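Long-range contacts in diaminopimelate decarboxylase (Helicobacter pylori, PDB 2QGH), which probably catalyses the pyridoxal-5'-phosphate-dependent decarboxylation of meso-diaminopimelate to L-lysine, the last step of bacterial lysine biosynthesis: residues Asp41-Ala46 and Arg282-Glu287; Met187-Lys192 and Ile231-Asp236; Ile339-Val344 and Asp358-Glu363; Val348-Asp353 and Ser384-Arg389. All coordinates share one frame; numbering follows the deposited sequence.

How the contacts relate
Contacts 1 and 4 both reach an active site, yet not the same one. Contact 1 carries Arg282, which holds the phosphate and the bound lysine in the pocket of its own chain; contact 4 supplies Glu350 to that of the second subunit. Within one chain their centres lie about 28 Å apart; in the dimer they meet at the bound lysine, hydrogen-bonded by Arg282 of one subunit and Glu350 of the other. Contact 3 pairs the strands flanking 348-353, on the same side of the chain's centre as contact 4, centres about 22 Å apart. Contact 2, nested along the chain inside contact 1, is packing on the barrel's outer layer, about 37 Å from contact 1 centre to centre.

Contact 1 (Asp41-Ala46 and Arg282-Glu287); sequences DKIKQA and RSIVAE. With LYS (lysine), chain C; PLP (pyridoxal-5'-phosphate), chain B.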
loop_
_atom_site.group_PDB
_atom_site.type_symbol
_atom_site.label_atom_id
_atom_site.label_comp_id
_atom_site.label_asym_id
_atom_site.label_seq_id
_atom_site.Cartn_x
_atom_site.Cartn_y
_atom_site.Cartn_z
ATOM N N ASP A 41 -0.284 7.537 26.370
ATOM C CA ASP A 41 -1.104 7.153 27.519
ATOM C C ASP A 41 -2.243 6.245 27.096
ATOM O O ASP A 41 -2.576 5.277 27.787
ATOM C CB ASP A 41 -1.707 8.379 28.214
ATOM C CG ASP A 41 -0.711 9.104 29.093
ATOM O OD1 ASP A 41 0.247 8.457 29.573
ATOM O OD2 ASP A 41 -0.901 10.318 29.317
ATOM N N LYS A 42 -2.858 6.568 25.966
ATOM C CA LYS A 42 -3.957 5.769 25.470
ATOM C C LYS A 42 -3.506 4.353 25.132
ATOM O O LYS A 42 -4.291 3.410 25.216
ATOM C CB LYS A 42 -4.575 6.442 24.249
ATOM C CG LYS A 42 -5.198 7.792 24.568
ATOM C CD LYS A 42 -5.838 8.390 23.336
ATOM C CE LYS A 42 -6.400 9.760 23.618
ATOM N NZ LYS A 42 -7.120 10.278 22.422
ATOM N N ILE A 43 -2.238 4.205 24.755
ATOM C CA ILE A 43 -1.691 2.893 24.416
ATOM C C ILE A 43 -1.472 2.099 25.700
ATOM O O ILE A 43 -1.763 0.905 25.762
ATOM C CB ILE A 43 -0.345 3.016 23.670
ATOM C CG1 ILE A 43 -0.554 3.724 22.331
ATOM C CG2 ILE A 43 0.253 1.642 23.452
ATOM C CD1 ILE A 43 0.717 3.972 21.547
ATOM N N LYS A 44 -0.960 2.785 26.718
ATOM C CA LYS A 44 -0.691 2.189 28.020
ATOM C C LYS A 44 -1.978 1.810 28.749
ATOM O O LYS A 44 -2.025 0.804 29.462
ATOM C CB LYS A 44 0.119 3.171 28.871
ATOM C CG LYS A 44 0.242 2.806 30.342
ATOM C CD LYS A 44 1.054 3.863 31.089
ATOM C CE LYS A 44 0.920 3.735 32.607
ATOM N NZ LYS A 44 1.341 2.395 33.106
ATOM N N GLN A 45 -3.021 2.613 28.568
ATOM C CA GLN A 45 -4.299 2.357 29.223
ATOM C C GLN A 45 -5.065 1.237 28.518
ATOM O O GLN A 45 -5.670 0.388 29.172
ATOM C CB GLN A 45 -5.135 3.643 29.263
ATOM C CG GLN A 45 -6.444 3.550 30.050
ATOM C CD GLN A 45 -6.244 3.133 31.508
ATOM O OE1 GLN A 45 -6.532 1.989 31.895
ATOM N NE2 GLN A 45 -5.746 4.059 32.321
ATOM N N ALA A 46 -5.029 1.228 27.188
ATOM C CA ALA A 46 -5.717 0.200 26.409
ATOM C C ALA A 46 -5.097 -1.162 26.693
ATOM O O ALA A 46 -5.791 -2.177 26.746
ATOM C CB ALA A 46 -5.622 0.513 24.921
ATOM N N ARG A 282 -5.421 -3.653 16.804
ATOM C CA ARG A 282 -6.147 -2.413 16.563
ATOM C C ARG A 282 -6.611 -1.740 17.854
ATOM O O ARG A 282 -6.301 -0.571 18.102
ATOM C CB ARG A 282 -7.361 -2.700 15.676
ATOM C CG ARG A 282 -7.960 -1.482 14.997
ATOM C CD ARG A 282 -9.335 -1.817 14.429
ATOM N NE ARG A 282 -9.292 -2.908 13.462
ATOM C CZ ARG A 282 -8.852 -2.788 12.213
ATOM N NH1 ARG A 282 -8.416 -1.616 11.758
ATOM N NH2 ARG A 282 -8.829 -3.851 11.421
ATOM N N SER A 283 -7.359 -2.481 18.670
ATOM C CA SER A 283 -7.884 -1.958 19.933
ATOM C C SER A 283 -6.816 -1.477 20.921
ATOM O O SER A 283 -7.134 -0.877 21.944
ATOM C CB SER A 283 -8.781 -3.007 20.606
ATOM O OG SER A 283 -8.124 -4.253 20.737
ATOM N N ILE A 284 -5.549 -1.734 20.619
ATOM C CA ILE A 284 -4.481 -1.288 21.503
ATOM C C ILE A 284 -3.923 0.059 21.044
ATOM O O ILE A 284 -3.669 0.940 21.864
ATOM C CB ILE A 284 -3.293 -2.286 21.535
ATOM C CG1 ILE A 284 -3.734 -3.642 22.101
ATOM C CG2 ILE A 284 -2.142 -1.696 22.361
ATOM C CD1 ILE A 284 -4.053 -3.640 23.588
ATOM N N VAL A 285 -3.752 0.219 19.734
ATOM C CA VAL A 285 -3.154 1.435 19.198
ATOM C C VAL A 285 -3.991 2.365 18.329
ATOM O O VAL A 285 -3.636 3.530 18.169
ATOM C CB VAL A 285 -1.872 1.100 18.383
ATOM C CG1 VAL A 285 -0.821 0.507 19.282
ATOM C CG2 VAL A 285 -2.210 0.127 17.259
ATOM N N ALA A 286 -5.080 1.872 17.757
ATOM C CA ALA A 286 -5.894 2.714 16.890
ATOM C C ALA A 286 -6.078 4.155 17.392
ATOM O O ALA A 286 -5.502 5.095 16.834
ATOM C CB ALA A 286 -7.251 2.068 16.657
ATOM N N GLU A 287 -6.864 4.319 18.451
ATOM C CA GLU A 287 -7.170 5.633 19.001
ATOM C C GLU A 287 -5.992 6.550 19.347
ATOM O O GLU A 287 -6.083 7.766 19.154
ATOM C CB GLU A 287 -8.085 5.479 20.227
ATOM C CG GLU A 287 -8.343 6.787 20.982
ATOM C CD GLU A 287 -9.275 6.628 22.189
ATOM O OE1 GLU A 287 -9.069 5.684 22.987
ATOM O OE2 GLU A 287 -10.203 7.459 22.347
HETATM N N LYS C . -4.906 -4.264 7.661
HETATM C CA LYS C . -6.325 -4.438 8.101
HETATM C C LYS C . -6.959 -3.080 8.405
HETATM O O LYS C . -6.339 -2.065 8.029
HETATM C CB LYS C . -6.380 -5.346 9.343
HETATM C CG LYS C . -5.930 -6.773 9.063
HETATM C CD LYS C . -5.640 -7.556 10.329
HETATM C CE LYS C . -5.215 -8.979 9.975
HETATM N NZ LYS C . -4.735 -9.802 11.136
HETATM O OXT LYS C . -8.056 -3.042 9.005
HETATM N N1 PLP B . -3.777 -12.205 15.599
HETATM C C2 PLP B . -3.761 -12.714 14.284
HETATM C C2A PLP B . -3.323 -14.101 14.019
HETATM C C3 PLP B . -4.158 -11.828 13.204
HETATM O O3 PLP B . -4.145 -12.267 11.894
HETATM C C4 PLP B . -4.554 -10.518 13.470
HETATM C C4A PLP B . -5.189 -9.807 12.326
HETATM C C5 PLP B . -4.554 -10.017 14.779
HETATM C C6 PLP B . -4.183 -10.891 15.872
HETATM C C5A PLP B . -4.708 -8.611 15.173
HETATM O O4P PLP B . -6.080 -8.289 15.186
HETATM P P PLP B . -6.550 -6.942 15.516
HETATM O O1P PLP B . -5.692 -5.709 15.094
HETATM O O2P PLP B . -6.696 -6.991 17.101
HETATM O O3P PLP B . -7.944 -6.794 14.795
#
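Lys42 and Glu287 cross at about a right angle, Lys42 CD lying 3.8 Å from Glu287 CG. Their charges may attract weakly: Lys42 NZ is 4.2 Å from Glu287 OE2, beyond a salt bridge. Ala46 points toward the partner's backbone, its CB 3.6 Å from Ser283 O and nearly as close to Ile284 O. Ile43 CG2 lies 4.3 Å from Ile284 CG2, and Ile43 CD1 4.4 Å from Val285 CG1. No hydrogen bond joins the segments; van der Waals packing dominates, with at most a weak electrostatic contribution.

Arg282 turns to the ligands. Its CG is anti to the backbone N (chi1 -162°) and the chain bends at chi3, which presents the guanidinium edge to the carboxylate of the bound lysine; Arg282 NH2 donates to its OXT at 2.7 Å, while NH1 adds a weak bond to the same oxygen. Ser208 and Tyr250 also bond this guanidinium. The bound lysine NZ is 1.3 Å from pyridoxal phosphate C4A, consistent with an external aldimine. Arg282 N donates to phosphate O1P at 2.7 Å, and Gly281 N also hydrogen-bonds the cofactor. Phosphate binding by a short helix after the eighth strand is characteristic of the alpha/beta barrel of fold type III pyridoxal enzymes.

Contact 2 (Met187-Lys192 and Ile231-Asp236); sequences MFLWAK and IALGID
Ile235 sends CG1 anti to its carbonyl carbon (chi1 -56°) and continues extended, a path that carries CD1 to Phe188. The two side chains cross at about a right angle; CD1 comes obliquely to the ring, and Ile235 CG2 lies 3.7 Å from Phe188 CD2. Ile235 CD1 is modelled only 3.2 Å from Phe188 CB, a distance that may reflect coordinate error. The extended chain of Lys192 (chi1 to chi3 all near 180°) lays CE 3.6 Å from Leu233 O; the bend at chi4 turns only NZ. Leu189 CD2 and Leu233 CD1 touch at 4.1 Å on the outer margin.

The partner loop is fixed by a Schellman motif ending helix 213-232: Gly234, at positive phi, is its C-prime residue, with Gly234 N bonded to Ile231 O at 3.2 Å and Ile235 N directed to Leu230 O. The turn sends the chain on to Ile235, whose side chain packs with Phe188 and on Pro199 of strand 197-203. Two consecutive outer helices of the barrel are thus joined. With no hydrogen bond across the segments, the contact is mainly van der Waals: Phe188 on Ile235, Leu189 on Leu233, and the methylenes of Lys192 along Leu233-Gly234.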
loop_
_atom_site.group_PDB
_atom_site.type_symbol
_atom_site.label_atom_id
_atom_site.label_comp_id
_atom_site.label_asym_id
_atom_site.label_seq_id
_atom_site.Cartn_x
_atom_site.Cartn_y
_atom_site.Cartn_z
ATOM N N MET A 187 -3.045 -33.451 12.681
ATOM C CA MET A 187 -1.799 -32.708 12.843
ATOM C C MET A 187 -1.306 -32.772 14.290
ATOM O O MET A 187 -0.115 -32.965 14.549
ATOM C CB MET A 187 -1.997 -31.248 12.412
ATOM C CG MET A 187 -2.022 -31.043 10.902
ATOM S SD MET A 187 -2.544 -29.389 10.378
ATOM C CE MET A 187 -1.066 -28.411 10.814
ATOM N N PHE A 188 -2.229 -32.617 15.230
ATOM C CA PHE A 188 -1.881 -32.669 16.642
ATOM C C PHE A 188 -1.285 -34.021 17.024
ATOM O O PHE A 188 -0.233 -34.090 17.662
ATOM C CB PHE A 188 -3.119 -32.400 17.501
ATOM C CG PHE A 188 -3.223 -30.988 17.992
ATOM C CD1 PHE A 188 -4.212 -30.137 17.506
ATOM C CD2 PHE A 188 -2.344 -30.511 18.960
ATOM C CE1 PHE A 188 -4.327 -28.832 17.980
ATOM C CE2 PHE A 188 -2.448 -29.207 19.443
ATOM C CZ PHE A 188 -3.439 -28.367 18.954
ATOM N N LEU A 189 -1.968 -35.096 16.646
ATOM C CA LEU A 189 -1.484 -36.434 16.958
ATOM C C LEU A 189 -0.077 -36.579 16.400
ATOM O O LEU A 189 0.798 -37.167 17.031
ATOM C CB LEU A 189 -2.413 -37.490 16.346
ATOM C CG LEU A 189 -3.841 -37.472 16.900
ATOM C CD1 LEU A 189 -4.724 -38.449 16.139
ATOM C CD2 LEU A 189 -3.801 -37.816 18.381
ATOM N N TRP A 190 0.128 -36.007 15.218
ATOM C CA TRP A 190 1.411 -36.056 14.534
ATOM C C TRP A 190 2.515 -35.348 15.311
ATOM O O TRP A 190 3.649 -35.827 15.369
ATOM C CB TRP A 190 1.279 -35.415 13.165
ATOM C CG TRP A 190 2.163 -36.021 12.155
ATOM C CD1 TRP A 190 1.906 -37.132 11.401
ATOM C CD2 TRP A 190 3.454 -35.557 11.766
ATOM N NE1 TRP A 190 2.961 -37.386 10.559
ATOM C CE2 TRP A 190 3.926 -36.433 10.761
ATOM C CE3 TRP A 190 4.259 -34.486 12.163
ATOM C CZ2 TRP A 190 5.167 -36.269 10.148
ATOM C CZ3 TRP A 190 5.490 -34.320 11.557
ATOM C CH2 TRP A 190 5.933 -35.210 10.555
ATOM N N ALA A 191 2.185 -34.198 15.894
ATOM C CA ALA A 191 3.158 -33.434 16.663
ATOM C C ALA A 191 3.444 -34.128 17.992
ATOM O O ALA A 191 4.519 -33.967 18.564
ATOM C CB ALA A 191 2.645 -32.012 16.908
ATOM N N LYS A 192 2.479 -34.900 18.478
ATOM C CA LYS A 192 2.643 -35.622 19.739
ATOM C C LYS A 192 3.680 -36.736 19.573
ATOM O O LYS A 192 4.598 -36.855 20.375
ATOM C CB LYS A 192 1.297 -36.212 20.180
ATOM C CG LYS A 192 1.317 -36.956 21.502
ATOM C CD LYS A 192 -0.076 -37.497 21.818
ATOM C CE LYS A 192 -0.119 -38.279 23.125
ATOM N NZ LYS A 192 0.554 -39.608 23.025
ATOM N N ILE A 231 -7.047 -32.941 24.898
ATOM C CA ILE A 231 -6.461 -33.344 26.169
ATOM C C ILE A 231 -6.794 -34.801 26.480
ATOM O O ILE A 231 -6.006 -35.507 27.102
ATOM C CB ILE A 231 -6.947 -32.448 27.330
ATOM C CG1 ILE A 231 -6.581 -30.988 27.052
ATOM C CG2 ILE A 231 -6.308 -32.894 28.626
ATOM C CD1 ILE A 231 -6.995 -30.022 28.144
ATOM N N ALA A 232 -7.961 -35.254 26.044
ATOM C CA ALA A 232 -8.351 -36.635 26.291
ATOM C C ALA A 232 -7.479 -37.580 25.467
ATOM O O ALA A 232 -7.333 -38.752 25.807
ATOM C CB ALA A 232 -9.821 -36.834 25.947
ATOM N N LEU A 233 -6.898 -37.062 24.389
ATOM C CA LEU A 233 -6.039 -37.865 23.519
ATOM C C LEU A 233 -4.553 -37.769 23.860
ATOM O O LEU A 233 -3.707 -38.141 23.047
ATOM C CB LEU A 233 -6.231 -37.473 22.050
ATOM C CG LEU A 233 -7.581 -37.760 21.394
ATOM C CD1 LEU A 233 -7.538 -37.266 19.955
ATOM C CD2 LEU A 233 -7.898 -39.251 21.447
ATOM N N GLY A 234 -4.236 -37.267 25.051
ATOM C CA GLY A 234 -2.845 -37.166 25.463
ATOM C C GLY A 234 -2.123 -35.861 25.173
ATOM O O GLY A 234 -1.037 -35.628 25.704
ATOM N N ILE A 235 -2.709 -35.006 24.341
ATOM C CA ILE A 235 -2.089 -33.726 24.011
ATOM C C ILE A 235 -2.092 -32.795 25.222
ATOM O O ILE A 235 -3.140 -32.377 25.710
ATOM C CB ILE A 235 -2.814 -33.053 22.833
ATOM C CG1 ILE A 235 -2.821 -34.006 21.633
ATOM C CG2 ILE A 235 -2.112 -31.743 22.465
ATOM C CD1 ILE A 235 -3.683 -33.541 20.489
ATOM N N ASP A 236 -0.900 -32.471 25.696
ATOM C CA ASP A 236 -0.741 -31.618 26.862
ATOM C C ASP A 236 -0.830 -30.106 26.593
ATOM O O ASP A 236 0.182 -29.407 26.577
ATOM C CB ASP A 236 0.589 -31.965 27.534
ATOM C CG ASP A 236 0.798 -31.220 28.821
ATOM O OD1 ASP A 236 -0.161 -31.141 29.620
ATOM O OD2 ASP A 236 1.928 -30.731 29.040
#

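Contact 3 (Ile339-Val344 and Asp358-Glu363); sequences ISPCDV and DAHLPE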
loop_
_atom_site.group_PDB
_atom_site.type_symbol
_atom_site.label_atom_id
_atom_site.label_comp_id
_atom_site.label_asym_id
_atom_site.label_seq_id
_atom_site.Cartn_x
_atom_site.Cartn_y
_atom_site.Cartn_z
ATOM N N ILE A 339 -19.909 25.657 7.460
ATOM C CA ILE A 339 -19.740 24.219 7.272
ATOM C C ILE A 339 -20.519 23.703 6.058
ATOM O O ILE A 339 -21.733 23.893 5.965
ATOM C CB ILE A 339 -20.187 23.454 8.539
ATOM C CG1 ILE A 339 -19.266 23.823 9.705
ATOM C CG2 ILE A 339 -20.180 21.952 8.282
ATOM C CD1 ILE A 339 -19.581 23.123 11.007
ATOM N N SER A 340 -19.815 23.057 5.130
ATOM C CA SER A 340 -20.450 22.521 3.929
ATOM C C SER A 340 -19.897 21.150 3.527
ATOM O O SER A 340 -18.927 20.663 4.107
ATOM C CB SER A 340 -20.291 23.512 2.766
ATOM O OG SER A 340 -18.936 23.863 2.544
ATOM N N PRO A 341 -20.535 20.492 2.547
ATOM C CA PRO A 341 -20.061 19.178 2.103
ATOM C C PRO A 341 -18.795 19.283 1.246
ATOM O O PRO A 341 -18.696 20.157 0.381
ATOM C CB PRO A 341 -21.257 18.625 1.329
ATOM C CG PRO A 341 -21.916 19.860 0.787
ATOM C CD PRO A 341 -21.856 20.799 1.967
ATOM N N CYS A 342 -17.836 18.388 1.488
ATOM C CA CYS A 342 -16.575 18.391 0.743
ATOM C C CYS A 342 -15.837 17.061 0.819
ATOM O O CYS A 342 -15.951 16.333 1.803
ATOM C CB CYS A 342 -15.647 19.471 1.292
ATOM S SG CYS A 342 -14.962 19.067 2.918
ATOM N N ASP A 343 -15.074 16.756 -0.228
ATOM C CA ASP A 343 -14.266 15.542 -0.278
ATOM C C ASP A 343 -12.868 15.916 0.188
ATOM O O ASP A 343 -12.236 16.799 -0.387
ATOM C CB ASP A 343 -14.177 14.995 -1.703
ATOM C CG ASP A 343 -15.446 14.310 -2.145
ATOM O OD1 ASP A 343 -15.430 13.682 -3.224
ATOM O OD2 ASP A 343 -16.456 14.396 -1.417
ATOM N N VAL A 344 -12.392 15.263 1.240
ATOM C CA VAL A 344 -11.055 15.529 1.762
ATOM C C VAL A 344 -10.113 14.613 0.980
ATOM O O VAL A 344 -10.187 13.390 1.096
ATOM C CB VAL A 344 -11.002 15.222 3.263
ATOM C CG1 VAL A 344 -9.684 15.693 3.857
ATOM C CG2 VAL A 344 -12.179 15.906 3.956
ATOM N N ASP A 358 -17.948 13.342 0.765
ATOM C CA ASP A 358 -19.019 14.148 1.343
ATOM C C ASP A 358 -18.891 14.366 2.844
ATOM O O ASP A 358 -19.787 13.999 3.609
ATOM C CB ASP A 358 -20.386 13.528 1.048
ATOM C CG ASP A 358 -20.860 13.810 -0.358
ATOM O OD1 ASP A 358 -20.829 14.991 -0.769
ATOM O OD2 ASP A 358 -21.274 12.852 -1.050
ATOM N N ALA A 359 -17.770 14.948 3.260
ATOM C CA ALA A 359 -17.545 15.257 4.668
ATOM C C ALA A 359 -18.125 16.646 4.869
ATOM O O ALA A 359 -18.435 17.334 3.903
ATOM C CB ALA A 359 -16.058 15.262 4.986
ATOM N N HIS A 360 -18.266 17.066 6.115
ATOM C CA HIS A 360 -18.823 18.380 6.391
ATOM C C HIS A 360 -17.871 19.182 7.263
ATOM O O HIS A 360 -17.684 18.880 8.443
ATOM C CB HIS A 360 -20.192 18.216 7.058
ATOM C CG HIS A 360 -21.173 17.453 6.222
ATOM N ND1 HIS A 360 -21.674 17.941 5.034
ATOM C CD2 HIS A 360 -21.681 16.204 6.357
ATOM C CE1 HIS A 360 -22.445 17.027 4.471
ATOM N NE2 HIS A 360 -22.465 15.962 5.254
ATOM N N LEU A 361 -17.262 20.205 6.673
ATOM C CA LEU A 361 -16.308 21.029 7.401
ATOM C C LEU A 361 -16.458 22.513 7.104
ATOM O O LEU A 361 -17.020 22.905 6.083
ATOM C CB LEU A 361 -14.879 20.599 7.050
ATOM C CG LEU A 361 -14.473 19.140 7.276
ATOM C CD1 LEU A 361 -13.035 18.945 6.819
ATOM C CD2 LEU A 361 -14.625 18.776 8.751
ATOM N N PRO A 362 -15.960 23.366 8.008
ATOM C CA PRO A 362 -16.057 24.810 7.783
ATOM C C PRO A 362 -15.099 25.152 6.652
ATOM O O PRO A 362 -14.218 24.347 6.322
ATOM C CB PRO A 362 -15.606 25.394 9.114
ATOM C CG PRO A 362 -14.610 24.381 9.596
ATOM C CD PRO A 362 -15.307 23.074 9.294
ATOM N N GLU A 363 -15.260 26.319 6.040
ATOM C CA GLU A 363 -14.352 26.671 4.963
ATOM C C GLU A 363 -12.978 26.821 5.588
ATOM O O GLU A 363 -12.823 27.489 6.610
ATOM C CB GLU A 363 -14.765 27.976 4.276
ATOM C CG GLU A 363 -13.956 28.237 3.013
ATOM C CD GLU A 363 -14.415 29.455 2.239
ATOM O OE1 GLU A 363 -13.847 29.707 1.152
ATOM O OE2 GLU A 363 -15.337 30.157 2.712
#
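Ser340 and Leu361 exchange two backbone hydrogen bonds, Ser340 N to Leu361 O at 3.0 Å and Leu361 N to Ser340 O at 3.1 Å. Cys342 and Ala359 repeat the pattern more tightly, with Cys342 N to Ala359 O and Ala359 N to Cys342 O both 2.7 Å. Between these hydrogen-bonded pairs, Pro341 and His360 form a non-hydrogen-bonded pair, in which Pro341 CB lies 3.7 Å from His360 CE1 and the proline approaches the imidazole obliquely. At one end Asp358 N donates to Asp343 OD2 at 2.8 Å, reaching the oxygen on its anti side and 32° out of the carboxylate plane; this bond ties down the residue where the chain turns its corner. At the other end, Ile339 CG1 rests near Pro362 CB.

Side chains of Cys342, Ala359 and Leu361 share one face, and Val344 CG2 joins them 4.1 Å from Ala359 CB. The axes of the short segments, 4.5 Å apart at closest, make 119°, far from 180°, so the strands are strongly twisted or bent against each other. Farther out, Ile328 of strand 328-330 packs on Val344 and Leu361. Asp343 makes backbone bonds to Arg305 and Val307, by which strand 306-309 runs parallel along the other edge of 340-345.

Contact 4 (Val348-Asp353 and Ser384-Arg389); sequences VCESSD and SQYNSR. With LYS (lysine), chain D.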
loop_
_atom_site.group_PDB
_atom_site.type_symbol
_atom_site.label_atom_id
_atom_site.label_comp_id
_atom_site.label_asym_id
_atom_site.label_seq_id
_atom_site.Cartn_x
_atom_site.Cartn_y
_atom_site.Cartn_z
ATOM N N VAL A 348 -1.965 12.481 -4.183
ATOM C CA VAL A 348 -1.645 11.463 -5.174
ATOM C C VAL A 348 -2.606 11.380 -6.352
ATOM O O VAL A 348 -3.817 11.539 -6.217
ATOM C CB VAL A 348 -1.393 10.071 -4.506
ATOM C CG1 VAL A 348 -0.925 10.276 -3.057
ATOM C CG2 VAL A 348 -2.593 9.190 -4.591
ATOM N N CYS A 349 -2.009 11.169 -7.520
ATOM C CA CYS A 349 -2.677 11.100 -8.817
ATOM C C CYS A 349 -3.862 10.159 -9.040
ATOM O O CYS A 349 -4.365 10.074 -10.157
ATOM C CB CYS A 349 -1.611 10.811 -9.877
ATOM S SG CYS A 349 -0.540 9.407 -9.441
ATOM N N GLU A 350 -4.319 9.472 -7.999
ATOM C CA GLU A 350 -5.432 8.528 -8.125
ATOM C C GLU A 350 -6.730 8.954 -7.470
ATOM O O GLU A 350 -6.720 9.647 -6.458
ATOM C CB GLU A 350 -5.048 7.196 -7.518
ATOM C CG GLU A 350 -4.540 6.212 -8.488
ATOM C CD GLU A 350 -3.948 5.032 -7.785
ATOM O OE1 GLU A 350 -4.690 4.343 -7.052
ATOM O OE2 GLU A 350 -2.738 4.809 -7.960
ATOM N N SER A 351 -7.846 8.493 -8.030
ATOM C CA SER A 351 -9.164 8.814 -7.489
ATOM C C SER A 351 -9.378 8.161 -6.127
ATOM O O SER A 351 -10.123 8.678 -5.298
ATOM C CB SER A 351 -10.267 8.363 -8.449
ATOM O OG SER A 351 -10.348 9.221 -9.572
ATOM N N SER A 352 -8.730 7.023 -5.898
ATOM C CA SER A 352 -8.856 6.337 -4.622
ATOM C C SER A 352 -8.228 7.183 -3.529
ATOM O O SER A 352 -8.428 6.932 -2.338
ATOM C CB SER A 352 -8.174 4.976 -4.685
ATOM O OG SER A 352 -6.906 5.071 -5.307
ATOM N N ASP A 353 -7.476 8.204 -3.931
ATOM C CA ASP A 353 -6.834 9.062 -2.956
ATOM C C ASP A 353 -7.693 10.198 -2.415
ATOM O O ASP A 353 -7.457 11.374 -2.706
ATOM C CB ASP A 353 -5.536 9.643 -3.510
ATOM C CG ASP A 353 -4.871 10.575 -2.532
ATOM O OD1 ASP A 353 -4.758 10.191 -1.348
ATOM O OD2 ASP A 353 -4.469 11.685 -2.934
ATOM N N SER A 384 3.332 3.462 2.088
ATOM C CA SER A 384 4.318 3.248 1.029
ATOM C C SER A 384 4.922 4.581 0.605
ATOM O O SER A 384 4.596 5.621 1.176
ATOM C CB SER A 384 3.658 2.619 -0.188
ATOM O OG SER A 384 2.809 3.569 -0.814
ATOM N N GLN A 385 5.784 4.536 -0.411
ATOM C CA GLN A 385 6.436 5.728 -0.944
ATOM C C GLN A 385 5.885 6.068 -2.331
ATOM O O GLN A 385 6.505 6.797 -3.107
ATOM C CB GLN A 385 7.940 5.498 -1.034
ATOM C CG GLN A 385 8.556 5.022 0.265
ATOM C CD GLN A 385 10.028 4.725 0.115
ATOM O OE1 GLN A 385 10.428 3.930 -0.734
ATOM N NE2 GLN A 385 10.847 5.362 0.938
ATOM N N TYR A 386 4.714 5.523 -2.633
ATOM C CA TYR A 386 4.056 5.759 -3.909
ATOM C C TYR A 386 4.075 7.256 -4.289
ATOM O O TYR A 386 3.874 8.126 -3.437
ATOM C CB TYR A 386 2.623 5.223 -3.825
ATOM C CG TYR A 386 1.837 5.283 -5.116
ATOM C CD1 TYR A 386 2.420 4.910 -6.328
ATOM C CD2 TYR A 386 0.498 5.693 -5.119
ATOM C CE1 TYR A 386 1.688 4.946 -7.514
ATOM C CE2 TYR A 386 -0.243 5.726 -6.292
ATOM C CZ TYR A 386 0.360 5.353 -7.490
ATOM O OH TYR A 386 -0.354 5.401 -8.665
ATOM N N ASN A 387 4.314 7.533 -5.573
ATOM C CA ASN A 387 4.403 8.901 -6.091
ATOM C C ASN A 387 5.715 9.505 -5.580
ATOM O O ASN A 387 5.907 10.722 -5.605
ATOM C CB ASN A 387 3.212 9.760 -5.619
ATOM C CG ASN A 387 1.921 9.489 -6.404
ATOM O OD1 ASN A 387 1.701 8.387 -6.933
ATOM N ND2 ASN A 387 1.050 10.500 -6.464
ATOM N N SER A 388 6.624 8.647 -5.127
ATOM C CA SER A 388 7.903 9.108 -4.593
ATOM C C SER A 388 7.699 10.135 -3.479
ATOM O O SER A 388 8.191 11.259 -3.561
ATOM C CB SER A 388 8.767 9.722 -5.694
ATOM O OG SER A 388 9.305 8.727 -6.535
ATOM N N ARG A 389 6.955 9.736 -2.451
ATOM C CA ARG A 389 6.685 10.580 -1.294
ATOM C C ARG A 389 7.351 9.864 -0.115
ATOM O O ARG A 389 7.026 8.721 0.189
ATOM C CB ARG A 389 5.165 10.716 -1.057
ATOM C CG ARG A 389 4.376 11.354 -2.220
ATOM C CD ARG A 389 2.860 11.445 -1.957
ATOM N NE ARG A 389 2.508 12.570 -1.085
ATOM C CZ ARG A 389 2.288 12.471 0.220
ATOM N NH1 ARG A 389 2.373 11.297 0.812
ATOM N NH2 ARG A 389 2.003 13.544 0.935
HETATM N N LYS D . -2.208 2.788 -9.397
HETATM C CA LYS D . -3.234 2.454 -10.433
HETATM C C LYS D . -3.105 0.992 -10.860
HETATM O O LYS D . -2.384 0.255 -10.157
HETATM C CB LYS D . -3.071 3.385 -11.649
HETATM C CG LYS D . -3.366 4.843 -11.331
HETATM C CD LYS D . -2.864 5.791 -12.404
HETATM C CE LYS D . -3.211 7.230 -12.030
HETATM N NZ LYS D . -2.617 8.276 -12.930
HETATM O OXT LYS D . -3.717 0.598 -11.877
#
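Val348 meets Asn387 and Arg389 at the root of a loop whose Cys-Glu-Ser-Ser-Asp sequence resembles the Cys-Glu-Ser-X-Asp motif known in this family, and which reaches into the active site of the second subunit. Its side chain crosses both partners at about a right angle: CB is 3.9 Å from Asn387 CG, and CG1 is 4.1 Å from Arg389 CD. The far end of that arginine is held by a salt bridge to Asp315.

Next, Cys349 turns its sulfur to the same amide, SG lying 3.9 Å from Asn387 CG. It also makes an oblique sulfur-aromatic contact with Tyr386, 44° off the ring normal. Lys66 of the second subunit packs on this cysteine, and the bound pyridoxal phosphate touches it.

Glu350 then carries the polar core. Tyr386 OH donates to Glu350 OE2 at 2.6 Å; the oxygen lies near the ring plane at the ring edge, and carboxylate and ring planes stand 60° apart. Having CG anti to its backbone N (chi1 -175°), Tyr386 extends its hydroxyl to this point, while an ST turn with Tyr386 N bonded to Ser384 OG at 3.3 Å steadies its backbone. The alpha-amine N of the bound lysine donates to the same Glu350 OE2 at 2.5 Å, so this oxygen has two donors, and OE1 is hydrogen-bonded to Tyr322 OH of the second subunit. Beyond it, residues Glu350-Asp353 close a type I beta turn, Asp353 N donating to Glu350 O at 3.0 Å.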